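Local coordinates for carbonic anhydrase (PDB 1DDZ), which binds zinc and probably catalyses the reversible hydration of carbon dioxide to hydrogencarbonate and a proton, at residues V122-V127 / A290-V295; V212-G215 / K220-D223; G389-L394 / D428-L433; K23-P28 / Q417-R422; Q101-D106 / L152-D157. All coordinates share one frame; numbering follows the deposited sequence.

Interaction 1 of 5, residues V122-V127 / A290-V295; sequences VKHILV and ANRVFV
Strand 124-130, in the middle of the first mixed beta sheet, meets the first turn of helix 292-307 through two pairs of side chains, L126 with V293 and H124 with R292. The strand residues H124 and L126 lie on the same face of the sheet and point at the helix, whereas I125 and V127 on the other face pack against helix 172-193. The buried pair is purely apolar: L126 CD1 comes within 4.2 Å of V293 CG2, a loose van der Waals contact that L85 and L221 help to enclose. One residue pair nearer the start of the strand, the chemistry changes. The side chains of H124 and R292 cross at about a right angle, with ring and guanidinium planes 81° apart, so the two groups meet without stacking. R292 gets there because CG sits between the backbone N and the carbonyl carbon (chi1 77°) and the chain then bends at chi3, which swings the exposed guanidinium back to the strand. Y69 of the neighbouring strand 69-74 lies beside both H124 and R292. The helix start is fixed by N291, its N-cap: V293 N donates to N291 OD1 at 2.8 Å in a nearly straight bond, 172° at the hydrogen. N291, its CG trans to N, brings OD1 round to V293 N while V293 faces L126. A central strand with a helix on each of its faces is the alpha-beta-alpha layering of the beta-class carbonic anhydrase fold.

Interaction 2 of 5, residues V212-G215 / K220-D223; sequences VVYG and KLRD
L221 crosses V212 and Y214, both in segment 212-215, at a slant: its CD2 lies 3.7 Å from V212 CG1 and 4.0 Å from Y214 CB. Y214 carries CG between its backbone N and carbonyl carbon (chi1 74°), which turns the phenol away from the hairpin partner and toward the zinc ligand H130, about 4 Å away between side chains. The sheet's other face holds V213 and R222, whose side chains cross at about a right angle, with V213 CG2 4.1 Å from R222 CB. The same two residues form the hydrogen-bonded antiparallel pair. R222 N gives the shorter bond, 2.8 Å to V213 O, running close to the carbonyl axis; V213 N returns one of 3.2 Å to R222 O, in the carbonyl plane on a lone pair. Toward the turn, a water accepts from G215 N and donates to K220 O at 2.6 Å, replacing a direct backbone bond there; R222 NE also reaches it weakly. The R222 guanidinium itself pairs with D218 in the connecting turn. The hairpin is therefore held by backbone polarity and water, with apolar contacts among V212, Y214 and L221, and the R222-D218 salt bridge at the turn.

Interaction 3 of 5, residues G389-L394 / D428-L433; sequences GCAAAL and DSLNRL
C390 and L430 make the close part of this contact, where C390 CB lies 3.8 Å from L430 CD2. The same methyl also rests 3.9 Å from A391 N, so one branch of the leucine fits against the backbone and the first side-chain carbon of the opposing helix. L430 CG stands anti to its backbone N (chi1 -156°), which carries both methyls across to helix 388-392. A second close point is set a few residues further along both segments: L394 CD2 and L433 CD1 reach toward each other, tip to tip, at 3.8 Å. L433 is buried and also packs on I409 and V412 of helix 407-414. In the second beta-carbonic anhydrase unit of the chain, helix 388-392 begins just after the zinc ligand C387, and the side chain of C390 comes within about 6 Å of the zinc ion. The long helix 426-447 packs against this short helix with apolar side chains, the backbone N of A391 being the polar atom that one of their methyls touches. Toward the outer side the fit relaxes. The other L430 methyl, CD1, touches A391 CB at 4.1 Å, and both A391 and L430 keep some exposure, in contrast to buried C390 and L433. L394 is partly exposed as well, although its CD2 makes the close approach to L433; I488 of the second subunit packs on its side chain, a partner from across the dimer.

Interaction 4 of 5, residues K23-P28 / Q417-R422; sequences KLVAQP and QAELSR
V25, in helix 12-25, meets E419 and R422. Just before it, L24 turns to the other side and packs on R432, E435 and I436 of helix 426-447. The V25 side chain and that of E419 slide past each other in opposite directions. CG1 of V25 lies 3.2 Å from E419 OE2, and CG2 rests 3.7 Å from E419 CG, so the methyls cover the carboxylate and the aliphatic part of the glutamate together. E419 bends at chi2 (60°), which brings its carboxylate back alongside the valine. Here the N-terminal helix of the chain lies against the second beta-carbonic anhydrase unit, joining parts some 390 residues apart in sequence. The buried carboxylate is held at both oxygens. OE2 takes R422 NH1 at 2.8 Å on its syn lone pair, in a salt bridge tilted 15° from the guanidinium plane, and OE1 is paired with R432. Two arginines so placed would probably keep E419 ionised. Were E419 replaced by an alanine, R422 would probably lose its carboxylate mate, R432 would keep E435 but lose the other of its two, and the methyls of V25 would be uncovered. The carbonyl of V25 faces the edge of the R422 guanidinium, but at 3.8 Å from O to NH1 it is too far for a bond. Beyond it, Q27 N bonds back to L24 O at 3.0 Å. The Q27 carbonyl accepts from R432, the same arginine that grips E419, while its side-chain OE1 takes the backbone N of M33.

Interaction 5 of 5, residues Q101-D106 / L152-D157; sequences QCIHSD and LRHIRD
H154 reaches from helix 147-161 to the loop 101-106, where its CB meets Q101 and its ring meets I103. The CB lies against the terminal amide of Q101, whose plane is only 32° from that of the imidazole; the amide carbon CD of the same glutamine touches I155 CG1 at 4.1 Å, those two side chains crossing at about a right angle. Beyond CB, a chi1 of -69° puts CG anti to the carbonyl carbon and lays one face of the ring against I103. I103 CG1 stands 3.8 Å from the ring centroid and just 10° off the normal, a CH-pi contact. CD1 of I103 comes to 3.5 Å from H154 CD2 and its CG2 to 3.7 Å from H154 CE1, both also near NE2. I103 opens a type I turn that ends at D106, the N-cap of helix 107-119, so the histidine packs against the loop that leads from strand 92-97 into that helix. This loop is also part of the dimer interface. At the tip, NE2 hydrogen-bonds to S105 OG of the second subunit, and the ring meets H104 of that subunit edge-to-face. Without the imidazole, as with an alanine, I103 would probably lose the face it covers and S105 of the second subunit its mate. The reciprocal bond also forms, S105 OG of this chain to H154 NE2 of the second subunit.

Interactions 1 and 2 belong to the same sheet, where strands 124-130 and 208-214 are neighbours: V127 O lies 3.0 Å from V212 N, and F294 packs over V212, L221 and D223. Interaction 2 is the hydrogen-bonded one; interaction 1 adds a helix through side chains alone. Interactions 3 and 4 gather around the second carbonic anhydrase unit and share R432, so an apolar helix packing adjoins a charged one nearer the surface. Interaction 5 is largely buried and continues into the second subunit; it meets interaction 1 where V127 packs on C102. Interactions 2, 3 and 5 approach zinc sites, whereas 1 and 4 lie away from them.

Interaction 1 of 5, residues V122-V127 / A290-V295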
# COMPACT_ATOMS: atom_id res chain seq x y z
N VAL A 122 -14.96 5.35 -17.82
CA VAL A 122 -13.94 6.04 -18.59
C VAL A 122 -13.59 5.17 -19.82
O VAL A 122 -13.53 3.96 -19.71
CB VAL A 122 -12.72 6.31 -17.67
CG1 VAL A 122 -11.61 5.34 -17.91
CG2 VAL A 122 -12.28 7.71 -17.77
N LYS A 123 -13.38 5.77 -20.98
CA LYS A 123 -13.06 4.99 -22.17
C LYS A 123 -11.58 4.85 -22.49
O LYS A 123 -11.15 3.92 -23.17
CB LYS A 123 -13.78 5.57 -23.40
CG LYS A 123 -15.29 5.38 -23.42
CD LYS A 123 -15.69 3.91 -23.23
CE LYS A 123 -17.18 3.78 -22.88
NZ LYS A 123 -17.56 2.47 -22.25
N HIS A 124 -10.78 5.81 -22.05
CA HIS A 124 -9.37 5.78 -22.34
C HIS A 124 -8.60 6.12 -21.09
O HIS A 124 -9.01 7.00 -20.35
CB HIS A 124 -9.05 6.82 -23.41
CG HIS A 124 -9.86 6.67 -24.66
ND1 HIS A 124 -10.88 7.52 -24.99
CD2 HIS A 124 -9.82 5.73 -25.64
CE1 HIS A 124 -11.45 7.11 -26.11
NE2 HIS A 124 -10.83 6.02 -26.52
N ILE A 125 -7.51 5.39 -20.87
CA ILE A 125 -6.62 5.58 -19.73
C ILE A 125 -5.27 5.96 -20.33
O ILE A 125 -4.79 5.31 -21.25
CB ILE A 125 -6.45 4.28 -18.90
CG1 ILE A 125 -7.79 3.85 -18.29
CG2 ILE A 125 -5.39 4.48 -17.78
CD1 ILE A 125 -7.72 2.47 -17.69
N LEU A 126 -4.68 7.04 -19.84
CA LEU A 126 -3.38 7.48 -20.32
C LEU A 126 -2.38 7.50 -19.15
O LEU A 126 -2.70 7.97 -18.05
CB LEU A 126 -3.46 8.90 -20.90
CG LEU A 126 -4.12 9.12 -22.27
CD1 LEU A 126 -4.43 10.57 -22.49
CD2 LEU A 126 -3.16 8.70 -23.34
N VAL A 127 -1.19 6.93 -19.36
CA VAL A 127 -0.15 7.00 -18.33
C VAL A 127 0.84 7.96 -18.98
O VAL A 127 1.31 7.72 -20.08
CB VAL A 127 0.52 5.66 -18.03
CG1 VAL A 127 1.60 5.87 -17.01
CG2 VAL A 127 -0.49 4.66 -17.54
N ALA A 290 -0.71 8.69 -34.23
CA ALA A 290 -1.70 9.34 -35.09
C ALA A 290 -3.08 9.49 -34.43
O ALA A 290 -4.00 10.04 -35.04
CB ALA A 290 -1.82 8.60 -36.40
N ASN A 291 -3.24 8.96 -33.22
CA ASN A 291 -4.49 9.05 -32.47
C ASN A 291 -4.88 10.51 -32.18
O ASN A 291 -4.03 11.40 -32.15
CB ASN A 291 -4.36 8.24 -31.17
CG ASN A 291 -5.60 8.30 -30.31
OD1 ASN A 291 -5.79 9.27 -29.56
ND2 ASN A 291 -6.46 7.29 -30.40
N ARG A 292 -6.17 10.76 -31.98
CA ARG A 292 -6.66 12.11 -31.72
C ARG A 292 -5.94 12.81 -30.57
O ARG A 292 -5.77 14.02 -30.58
CB ARG A 292 -8.18 12.12 -31.53
CG ARG A 292 -8.69 11.62 -30.20
CD ARG A 292 -10.21 11.58 -30.18
NE ARG A 292 -10.72 10.22 -30.37
CZ ARG A 292 -11.40 9.54 -29.45
NH1 ARG A 292 -11.65 10.09 -28.26
NH2 ARG A 292 -11.78 8.28 -29.69
N VAL A 293 -5.46 12.03 -29.60
CA VAL A 293 -4.72 12.54 -28.44
C VAL A 293 -3.56 13.42 -28.90
O VAL A 293 -3.31 14.51 -28.34
CB VAL A 293 -4.18 11.35 -27.60
CG1 VAL A 293 -2.90 11.72 -26.87
CG2 VAL A 293 -5.24 10.91 -26.61
N PHE A 294 -2.89 12.96 -29.95
CA PHE A 294 -1.74 13.65 -30.49
C PHE A 294 -2.14 14.82 -31.37
O PHE A 294 -1.59 15.92 -31.24
CB PHE A 294 -0.83 12.66 -31.23
CG PHE A 294 -0.39 11.50 -30.36
CD1 PHE A 294 -1.06 10.28 -30.42
CD2 PHE A 294 0.68 11.64 -29.46
CE1 PHE A 294 -0.69 9.24 -29.58
CE2 PHE A 294 1.05 10.60 -28.62
CZ PHE A 294 0.38 9.40 -28.68
N VAL A 295 -3.19 14.65 -32.15
CA VAL A 295 -3.63 15.73 -33.02
C VAL A 295 -4.18 16.90 -32.19
O VAL A 295 -3.84 18.06 -32.44
CB VAL A 295 -4.58 15.23 -34.16
CG1 VAL A 295 -5.77 14.53 -33.60
CG2 VAL A 295 -5.02 16.37 -35.05

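Interaction 2 of 5, residues V212-G215 / K220-D223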
# COMPACT_ATOMS: atom_id res chain seq x y z
N VAL A 212 2.33 7.72 -22.91
CA VAL A 212 2.68 8.96 -23.57
C VAL A 212 3.76 9.68 -22.73
O VAL A 212 3.89 9.39 -21.55
CB VAL A 212 1.33 9.76 -23.74
CG1 VAL A 212 1.19 10.89 -22.75
CG2 VAL A 212 1.10 10.13 -25.17
N VAL A 213 4.63 10.48 -23.34
CA VAL A 213 5.67 11.24 -22.61
C VAL A 213 5.75 12.56 -23.32
O VAL A 213 5.32 12.66 -24.46
CB VAL A 213 7.17 10.78 -22.80
CG1 VAL A 213 7.86 10.50 -21.47
CG2 VAL A 213 7.31 9.71 -23.84
N TYR A 214 6.38 13.55 -22.69
CA TYR A 214 6.57 14.81 -23.34
C TYR A 214 7.67 15.52 -22.60
O TYR A 214 8.00 15.14 -21.47
CB TYR A 214 5.29 15.66 -23.31
CG TYR A 214 4.94 16.27 -21.96
CD1 TYR A 214 5.24 17.61 -21.66
CD2 TYR A 214 4.31 15.50 -20.99
CE1 TYR A 214 4.92 18.18 -20.39
CE2 TYR A 214 3.99 16.05 -19.75
CZ TYR A 214 4.29 17.37 -19.45
OH TYR A 214 3.95 17.74 -18.17
N GLY A 215 8.26 16.50 -23.24
CA GLY A 215 9.28 17.30 -22.60
C GLY A 215 8.59 18.64 -22.49
O GLY A 215 7.94 19.08 -23.45
N LYS A 220 4.97 18.47 -26.45
CA LYS A 220 4.51 17.55 -27.46
C LYS A 220 4.46 16.13 -26.97
O LYS A 220 5.47 15.57 -26.55
CB LYS A 220 5.38 17.65 -28.71
CG LYS A 220 4.84 16.88 -29.89
CD LYS A 220 5.59 17.18 -31.17
CE LYS A 220 4.75 16.70 -32.34
NZ LYS A 220 5.33 16.97 -33.69
N LEU A 221 3.28 15.53 -27.02
CA LEU A 221 3.13 14.16 -26.55
C LEU A 221 3.70 13.17 -27.56
O LEU A 221 3.40 13.27 -28.76
CB LEU A 221 1.66 13.84 -26.30
CG LEU A 221 0.94 14.61 -25.19
CD1 LEU A 221 -0.51 14.15 -25.20
CD2 LEU A 221 1.58 14.37 -23.83
N ARG A 222 4.51 12.23 -27.08
CA ARG A 222 5.12 11.20 -27.92
C ARG A 222 4.45 9.90 -27.54
O ARG A 222 4.13 9.67 -26.36
CB ARG A 222 6.61 11.08 -27.66
CG ARG A 222 7.34 12.36 -27.48
CD ARG A 222 7.30 13.23 -28.68
NE ARG A 222 8.27 14.30 -28.52
CZ ARG A 222 8.71 15.06 -29.51
NH1 ARG A 222 8.24 14.87 -30.74
NH2 ARG A 222 9.62 16.00 -29.28
N ASP A 223 4.30 9.01 -28.51
CA ASP A 223 3.61 7.75 -28.28
C ASP A 223 4.48 6.64 -27.72
O ASP A 223 5.61 6.48 -28.13
CB ASP A 223 2.98 7.32 -29.60
CG ASP A 223 1.89 6.31 -29.43
OD1 ASP A 223 1.57 5.98 -28.28
OD2 ASP A 223 1.35 5.85 -30.47
O HOH W 1 7.86 16.28 -25.96

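Interaction 3 of 5, residues G389-L394 / D428-L433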
# COMPACT_ATOMS: atom_id res chain seq x y z
N GLY A 389 -16.45 11.24 -5.16
CA GLY A 389 -15.81 10.21 -4.34
C GLY A 389 -16.47 10.14 -2.96
O GLY A 389 -16.72 9.06 -2.42
N CYS A 390 -16.73 11.31 -2.39
CA CYS A 390 -17.38 11.41 -1.08
C CYS A 390 -18.81 10.95 -1.17
O CYS A 390 -19.29 10.28 -0.27
CB CYS A 390 -17.31 12.82 -0.53
SG CYS A 390 -15.64 13.27 -0.03
N ALA A 391 -19.49 11.29 -2.26
CA ALA A 391 -20.88 10.86 -2.47
C ALA A 391 -20.88 9.35 -2.59
O ALA A 391 -21.72 8.68 -2.02
CB ALA A 391 -21.43 11.46 -3.73
N ALA A 392 -19.89 8.83 -3.31
CA ALA A 392 -19.78 7.39 -3.50
C ALA A 392 -19.58 6.67 -2.18
O ALA A 392 -20.10 5.58 -1.98
CB ALA A 392 -18.63 7.07 -4.49
N ALA A 393 -18.86 7.30 -1.25
CA ALA A 393 -18.57 6.71 0.05
C ALA A 393 -19.81 6.40 0.87
O ALA A 393 -19.76 5.61 1.82
CB ALA A 393 -17.65 7.62 0.84
N LEU A 394 -20.92 7.06 0.56
CA LEU A 394 -22.17 6.84 1.30
C LEU A 394 -23.07 5.79 0.63
O LEU A 394 -24.08 5.42 1.19
CB LEU A 394 -22.91 8.16 1.46
CG LEU A 394 -22.04 9.36 1.84
CD1 LEU A 394 -22.80 10.67 1.74
CD2 LEU A 394 -21.48 9.17 3.22
N ASP A 428 -26.48 19.55 1.37
CA ASP A 428 -25.72 20.24 2.42
C ASP A 428 -25.03 19.29 3.34
O ASP A 428 -24.02 19.55 3.95
CB ASP A 428 -26.63 21.13 3.24
CG ASP A 428 -27.20 22.28 2.45
OD1 ASP A 428 -26.73 22.55 1.34
OD2 ASP A 428 -28.16 22.90 2.96
N SER A 429 -25.68 18.15 3.55
CA SER A 429 -25.15 17.15 4.39
C SER A 429 -23.87 16.54 3.78
O SER A 429 -22.87 16.37 4.49
CB SER A 429 -26.27 16.10 4.57
OG SER A 429 -25.74 14.94 5.17
N LEU A 430 -23.88 16.31 2.47
CA LEU A 430 -22.72 15.80 1.75
C LEU A 430 -21.62 16.85 1.81
O LEU A 430 -20.45 16.56 2.06
CB LEU A 430 -23.03 15.58 0.28
CG LEU A 430 -22.24 14.59 -0.61
CD1 LEU A 430 -22.19 15.08 -2.04
CD2 LEU A 430 -20.83 14.31 -0.10
N ASN A 431 -22.00 18.08 1.51
CA ASN A 431 -21.06 19.19 1.52
C ASN A 431 -20.42 19.42 2.87
O ASN A 431 -19.31 19.94 2.93
CB ASN A 431 -21.74 20.45 1.04
CG ASN A 431 -21.95 20.45 -0.44
OD1 ASN A 431 -22.42 21.41 -0.99
ND2 ASN A 431 -21.56 19.37 -1.11
N ARG A 432 -21.11 19.09 3.96
CA ARG A 432 -20.54 19.27 5.29
C ARG A 432 -19.52 18.16 5.53
O ARG A 432 -18.43 18.41 6.07
CB ARG A 432 -21.61 19.23 6.39
CG ARG A 432 -21.05 19.44 7.80
CD ARG A 432 -20.36 20.79 7.94
NE ARG A 432 -21.08 21.66 8.86
CZ ARG A 432 -20.95 22.98 8.94
NH1 ARG A 432 -20.14 23.63 8.12
NH2 ARG A 432 -21.58 23.63 9.89
N LEU A 433 -19.88 16.95 5.14
CA LEU A 433 -19.00 15.78 5.27
C LEU A 433 -17.70 16.05 4.52
O LEU A 433 -16.61 15.71 4.98
CB LEU A 433 -19.67 14.55 4.66
CG LEU A 433 -19.40 13.12 5.15
CD1 LEU A 433 -19.39 12.23 3.94
CD2 LEU A 433 -18.12 12.98 5.93

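Interaction 4 of 5, residues K23-P28 / Q417-R422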
# COMPACT_ATOMS: atom_id res chain seq x y z
N LYS A 23 -14.63 26.25 14.75
CA LYS A 23 -14.66 27.35 13.80
C LYS A 23 -15.41 26.94 12.52
O LYS A 23 -16.20 27.72 11.99
CB LYS A 23 -13.23 27.82 13.50
CG LYS A 23 -13.13 28.87 12.41
CD LYS A 23 -11.69 29.35 12.22
CE LYS A 23 -11.50 29.97 10.83
NZ LYS A 23 -11.69 28.93 9.76
N LEU A 24 -15.21 25.72 12.07
CA LEU A 24 -15.87 25.25 10.85
C LEU A 24 -17.38 25.08 11.05
O LEU A 24 -18.19 25.57 10.28
CB LEU A 24 -15.24 23.93 10.38
CG LEU A 24 -16.01 23.04 9.39
CD1 LEU A 24 -16.37 23.81 8.12
CD2 LEU A 24 -15.16 21.82 9.07
N VAL A 25 -17.72 24.35 12.11
CA VAL A 25 -19.08 24.03 12.49
C VAL A 25 -19.98 25.25 12.79
O VAL A 25 -21.20 25.16 12.73
CB VAL A 25 -19.01 23.03 13.65
CG1 VAL A 25 -20.25 23.05 14.46
CG2 VAL A 25 -18.76 21.65 13.08
N ALA A 26 -19.36 26.40 13.05
CA ALA A 26 -20.10 27.62 13.31
C ALA A 26 -20.59 28.28 12.01
O ALA A 26 -21.35 29.25 12.06
CB ALA A 26 -19.24 28.59 14.10
N GLN A 27 -20.11 27.81 10.86
CA GLN A 27 -20.50 28.34 9.56
C GLN A 27 -21.34 27.24 8.90
O GLN A 27 -21.05 26.06 9.05
CB GLN A 27 -19.26 28.64 8.71
CG GLN A 27 -18.31 29.64 9.37
CD GLN A 27 -17.04 29.88 8.56
OE1 GLN A 27 -16.97 30.82 7.75
NE2 GLN A 27 -16.04 29.04 8.77
N PRO A 28 -22.37 27.62 8.15
CA PRO A 28 -23.17 26.56 7.54
C PRO A 28 -22.44 25.91 6.35
O PRO A 28 -21.62 26.54 5.68
CB PRO A 28 -24.45 27.30 7.08
CG PRO A 28 -24.35 28.69 7.73
CD PRO A 28 -22.87 28.95 7.78
N GLN A 417 -21.24 12.62 13.69
CA GLN A 417 -22.69 12.59 13.64
C GLN A 417 -23.30 13.74 14.44
O GLN A 417 -24.39 14.21 14.13
CB GLN A 417 -23.22 11.25 14.13
CG GLN A 417 -23.05 10.11 13.15
CD GLN A 417 -23.98 10.21 11.97
OE1 GLN A 417 -24.20 11.30 11.44
NE2 GLN A 417 -24.55 9.08 11.55
N ALA A 418 -22.58 14.23 15.44
CA ALA A 418 -23.08 15.33 16.25
C ALA A 418 -23.42 16.49 15.34
O ALA A 418 -24.55 17.00 15.37
CB ALA A 418 -22.03 15.75 17.27
N GLU A 419 -22.47 16.86 14.48
CA GLU A 419 -22.66 17.93 13.52
C GLU A 419 -23.48 17.49 12.33
O GLU A 419 -24.38 18.21 11.90
CB GLU A 419 -21.33 18.47 13.04
CG GLU A 419 -21.43 19.37 11.80
CD GLU A 419 -22.31 20.62 12.01
OE1 GLU A 419 -22.87 21.13 11.03
OE2 GLU A 419 -22.44 21.09 13.16
N LEU A 420 -23.19 16.31 11.78
CA LEU A 420 -23.93 15.85 10.61
C LEU A 420 -25.44 15.67 10.83
O LEU A 420 -26.22 15.98 9.95
CB LEU A 420 -23.27 14.60 10.01
CG LEU A 420 -21.86 14.78 9.43
CD1 LEU A 420 -21.32 13.43 8.95
CD2 LEU A 420 -21.88 15.80 8.28
N SER A 421 -25.84 15.25 12.02
CA SER A 421 -27.25 15.06 12.39
C SER A 421 -28.11 16.30 12.25
O SER A 421 -29.30 16.22 11.99
CB SER A 421 -27.34 14.57 13.83
OG SER A 421 -26.73 13.30 13.93
N ARG A 422 -27.49 17.45 12.44
CA ARG A 422 -28.18 18.73 12.34
C ARG A 422 -28.63 19.01 10.92
O ARG A 422 -29.52 19.81 10.69
CB ARG A 422 -27.24 19.86 12.78
CG ARG A 422 -26.66 19.69 14.17
CD ARG A 422 -25.62 20.76 14.44
NE ARG A 422 -26.21 22.08 14.30
CZ ARG A 422 -25.55 23.20 14.00
NH1 ARG A 422 -24.23 23.18 13.81
NH2 ARG A 422 -26.22 24.34 13.90

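Interaction 5 of 5, residues Q101-D106 / L152-D157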
# COMPACT_ATOMS: atom_id res chain seq x y z
N GLN A 101 3.68 6.30 -11.18
CA GLN A 101 3.70 4.88 -10.95
C GLN A 101 2.34 4.23 -10.93
O GLN A 101 1.36 4.81 -10.46
CB GLN A 101 4.40 4.58 -9.63
CG GLN A 101 5.87 4.93 -9.61
CD GLN A 101 6.67 4.11 -10.61
OE1 GLN A 101 7.12 4.63 -11.64
NE2 GLN A 101 6.80 2.83 -10.34
N CYS A 102 2.32 2.99 -11.40
CA CYS A 102 1.14 2.19 -11.43
C CYS A 102 1.55 0.86 -10.80
O CYS A 102 1.55 -0.19 -11.44
CB CYS A 102 0.62 2.01 -12.85
SG CYS A 102 -0.03 3.53 -13.55
N ILE A 103 1.88 0.92 -9.51
CA ILE A 103 2.30 -0.23 -8.73
C ILE A 103 1.14 -1.21 -8.57
O ILE A 103 0.04 -0.82 -8.19
CB ILE A 103 2.85 0.24 -7.37
CG1 ILE A 103 4.09 1.10 -7.60
CG2 ILE A 103 3.13 -0.94 -6.43
CD1 ILE A 103 4.43 2.01 -6.48
N HIS A 104 1.39 -2.49 -8.85
CA HIS A 104 0.37 -3.53 -8.77
C HIS A 104 -0.52 -3.47 -7.55
O HIS A 104 -1.73 -3.52 -7.68
CB HIS A 104 1.00 -4.93 -8.82
CG HIS A 104 1.79 -5.21 -10.06
ND1 HIS A 104 3.13 -5.56 -10.04
CD2 HIS A 104 1.42 -5.27 -11.36
CE1 HIS A 104 3.53 -5.83 -11.27
NE2 HIS A 104 2.51 -5.66 -12.08
N SER A 105 0.07 -3.38 -6.37
CA SER A 105 -0.68 -3.39 -5.14
C SER A 105 -0.89 -2.05 -4.46
O SER A 105 -1.31 -2.00 -3.32
CB SER A 105 -0.07 -4.42 -4.17
OG SER A 105 1.34 -4.31 -4.17
N ASP A 106 -0.71 -0.96 -5.20
CA ASP A 106 -0.92 0.39 -4.66
C ASP A 106 -2.42 0.67 -4.70
O ASP A 106 -2.98 0.85 -5.78
CB ASP A 106 -0.15 1.45 -5.48
CG ASP A 106 -0.35 2.87 -4.96
OD1 ASP A 106 -0.63 3.05 -3.78
OD2 ASP A 106 -0.24 3.82 -5.74
N LEU A 152 10.63 4.54 -4.76
CA LEU A 152 11.57 4.57 -5.88
C LEU A 152 12.21 3.24 -6.27
O LEU A 152 12.79 3.15 -7.35
CB LEU A 152 12.64 5.64 -5.65
CG LEU A 152 12.06 7.05 -5.49
CD1 LEU A 152 13.17 8.02 -5.26
CD2 LEU A 152 11.26 7.43 -6.71
N ARG A 153 12.12 2.22 -5.41
CA ARG A 153 12.65 0.90 -5.73
C ARG A 153 11.94 0.35 -6.95
O ARG A 153 12.50 -0.46 -7.66
CB ARG A 153 12.46 -0.10 -4.59
CG ARG A 153 13.40 0.02 -3.42
CD ARG A 153 14.85 0.21 -3.84
NE ARG A 153 15.15 1.62 -4.09
CZ ARG A 153 16.30 2.21 -3.79
NH1 ARG A 153 17.29 1.51 -3.23
NH2 ARG A 153 16.48 3.50 -4.07
N HIS A 154 10.70 0.79 -7.22
CA HIS A 154 9.97 0.30 -8.38
C HIS A 154 10.57 0.79 -9.67
O HIS A 154 10.58 0.08 -10.66
CB HIS A 154 8.49 0.68 -8.29
CG HIS A 154 7.76 -0.03 -7.20
ND1 HIS A 154 7.33 -1.34 -7.33
CD2 HIS A 154 7.41 0.35 -5.95
CE1 HIS A 154 6.77 -1.73 -6.20
NE2 HIS A 154 6.80 -0.72 -5.36
N ILE A 155 11.09 2.01 -9.65
CA ILE A 155 11.75 2.57 -10.82
C ILE A 155 13.06 1.80 -11.06
O ILE A 155 13.49 1.60 -12.19
CB ILE A 155 12.05 4.04 -10.61
CG1 ILE A 155 10.73 4.81 -10.49
CG2 ILE A 155 12.89 4.60 -11.76
CD1 ILE A 155 10.90 6.29 -10.25
N ARG A 156 13.67 1.35 -9.97
CA ARG A 156 14.91 0.57 -9.99
C ARG A 156 14.65 -0.78 -10.64
O ARG A 156 15.50 -1.32 -11.32
CB ARG A 156 15.43 0.37 -8.58
CG ARG A 156 16.09 1.57 -8.05
CD ARG A 156 17.45 1.68 -8.67
NE ARG A 156 18.40 2.02 -7.64
CZ ARG A 156 19.29 1.18 -7.11
NH1 ARG A 156 19.42 -0.07 -7.52
NH2 ARG A 156 19.99 1.61 -6.09
N ASP A 157 13.45 -1.30 -10.45
CA ASP A 157 13.09 -2.56 -11.09
C ASP A 157 13.02 -2.33 -12.58
O ASP A 157 13.40 -3.19 -13.34
CB ASP A 157 11.76 -3.08 -10.59
CG ASP A 157 11.87 -3.70 -9.23
OD1 ASP A 157 13.00 -3.81 -8.69
OD2 ASP A 157 10.82 -4.08 -8.68